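Local coordinates for protein formate dehydrogenase subunit beta (Desulfovibrio gigas, PDB 1H0H) that carries electrons through three [4Fe-4S] clusters as the electron-transfer subunit of a formate dehydrogenase that reversibly oxidises formate to carbon dioxide, at residues 79-82 with 83-87. Sequence-based numbering, arbitrary orientation.
With SF4 (iron/sulfur cluster), chain N.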
loop_
_atom_site.group_PDB
_atom_site.type_symbol
_atom_site.label_atom_id
_atom_site.label_comp_id
_atom_site.label_asym_id
_atom_site.label_seq_id
_atom_site.Cartn_x
_atom_site.Cartn_y
_atom_site.Cartn_z
ATOM N N PRO B 79 -37.319 19.373 -20.453
ATOM C CA PRO B 79 -37.383 20.124 -21.705
ATOM C C PRO B 79 -36.818 19.346 -22.898
ATOM O O PRO B 79 -37.265 19.595 -24.002
ATOM C CB PRO B 79 -36.562 21.391 -21.433
ATOM C CG PRO B 79 -35.853 21.175 -20.176
ATOM C CD PRO B 79 -36.397 19.975 -19.468
ATOM N N CYS B 80 -35.868 18.449 -22.695
ATOM C CA CYS B 80 -35.367 17.658 -23.818
ATOM C C CYS B 80 -36.502 16.875 -24.438
ATOM O O CYS B 80 -36.698 16.909 -25.659
ATOM C CB CYS B 80 -34.267 16.711 -23.366
ATOM S SG CYS B 80 -34.776 15.644 -22.019
ATOM N N LYS B 81 -37.267 16.183 -23.596
ATOM C CA LYS B 81 -38.435 15.434 -24.088
ATOM C C LYS B 81 -39.521 16.325 -24.659
ATOM O O LYS B 81 -40.169 15.992 -25.667
ATOM C CB LYS B 81 -39.066 14.591 -22.995
ATOM C CG LYS B 81 -40.248 13.726 -23.520
ATOM C CD LYS B 81 -40.745 12.759 -22.450
ATOM C CE LYS B 81 -42.149 12.253 -22.744
ATOM N NZ LYS B 81 -42.219 11.611 -24.056
ATOM N N ALA B 82 -39.767 17.447 -23.997
ATOM C CA ALA B 82 -40.811 18.344 -24.458
ATOM C C ALA B 82 -40.573 18.741 -25.924
ATOM O O ALA B 82 -41.506 18.874 -26.700
ATOM C CB ALA B 82 -40.873 19.573 -23.561
ATOM N N THR B 83 -39.307 18.939 -26.267
ATOM C CA THR B 83 -38.885 19.313 -27.617
ATOM C C THR B 83 -38.984 18.131 -28.566
ATOM O O THR B 83 -39.558 18.211 -29.643
ATOM C CB THR B 83 -37.432 19.778 -27.555
ATOM O OG1 THR B 83 -37.382 21.018 -26.834
ATOM C CG2 THR B 83 -36.900 20.105 -28.945
ATOM N N ALA B 84 -38.418 17.019 -28.134
ATOM C CA ALA B 84 -38.434 15.806 -28.935
ATOM C C ALA B 84 -39.843 15.334 -29.237
ATOM O O ALA B 84 -40.086 14.821 -30.328
ATOM C CB ALA B 84 -37.624 14.707 -28.228
ATOM N N ASP B 85 -40.761 15.519 -28.278
ATOM C CA ASP B 85 -42.175 15.140 -28.403
ATOM C C ASP B 85 -42.887 15.827 -29.597
ATOM O O ASP B 85 -43.887 15.338 -30.124
ATOM C CB ASP B 85 -42.921 15.467 -27.113
ATOM C CG ASP B 85 -42.746 14.413 -26.033
ATOM O OD1 ASP B 85 -42.126 13.363 -26.285
ATOM O OD2 ASP B 85 -43.235 14.552 -24.887
ATOM N N MET B 86 -42.378 16.973 -30.025
ATOM C CA MET B 86 -42.969 17.648 -31.181
ATOM C C MET B 86 -42.746 16.858 -32.454
ATOM O O MET B 86 -43.402 17.108 -33.456
ATOM C CB MET B 86 -42.350 19.017 -31.368
ATOM C CG MET B 86 -42.496 19.856 -30.176
ATOM S SD MET B 86 -44.188 20.337 -29.954
ATOM C CE MET B 86 -43.786 21.556 -28.824
ATOM N N GLU B 87 -41.786 15.942 -32.406
ATOM C CA GLU B 87 -41.452 15.096 -33.539
ATOM C C GLU B 87 -41.899 13.634 -33.327
ATOM O O GLU B 87 -42.511 13.021 -34.195
ATOM C CB GLU B 87 -39.939 15.130 -33.749
ATOM C CG GLU B 87 -39.582 14.987 -35.200
ATOM C CD GLU B 87 -38.103 14.981 -35.496
ATOM O OE1 GLU B 87 -37.323 15.818 -34.954
ATOM O OE2 GLU B 87 -37.739 14.132 -36.327
HETATM FE FE1 SF4 N . -31.079 17.849 -19.833
HETATM FE FE2 SF4 N . -31.306 15.445 -18.498
HETATM FE FE3 SF4 N . -33.041 17.646 -17.901
HETATM FE FE4 SF4 N . -33.265 16.328 -20.320
HETATM S S1 SF4 N . -33.733 15.439 -18.175
HETATM S S2 SF4 N . -33.258 18.505 -20.079
HETATM S S3 SF4 N . -31.007 15.765 -20.739
HETATM S S4 SF4 N . -30.693 17.490 -17.549
#
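Lys-81 and Asp-85, one helical turn apart, form an i to i+4 salt bridge. The lysine leaves the helix with CG anti to its N (chi1 -176°). Its chain stays extended to CE and bends only at the last torsion, which turns NZ in to the open edge of the carboxylate, almost in its plane. NZ lies 2.8 Å from Asp-85 OD1, on the syn lone pair of that oxygen. A second, weak bond runs from NZ to Asp-85 OD2 at 3.2 Å, so the ammonium group straddles both oxygens. Lys-81 CG stands well off the carboxylate plane, obliquely in front of the oxygen edge, 3.4 Å from Asp-85 OD1 and equally near OD2. From there the chain drops towards the plane in which NZ sits. NZ has a further acceptor in Ile-92 O, which ties the lysine to strand 92-94.

Thr-83 reaches back to Pro-79. Its OG1 stands beside its own backbone N (chi1 -68°) and donates to Pro-79 O at 3.2 Å. Thr-83 N bonds the same oxygen at 3.1 Å. The two donors approach from opposite faces of the carbonyl plane.

Helix 79-84 belongs to the ferredoxin-type dicluster domain, and its first turn supplies one ligand of a [4Fe-4S] cluster. Cys-80 SG binds an iron, FE4, at 2.4 Å; Cys-72, Cys-75 and Cys-120 are the other ligands of this cluster. Pro-79 turns the CG-CD edge of its ring to the cluster, with CD 3.5 Å from the sulfide S2. The carbonyl of the ligand cysteine is bonded too, Ala-84 N to Cys-80 O at 3.0 Å. Thr-83 and Ala-84 rest on helix 113-119, where both touch Val-116.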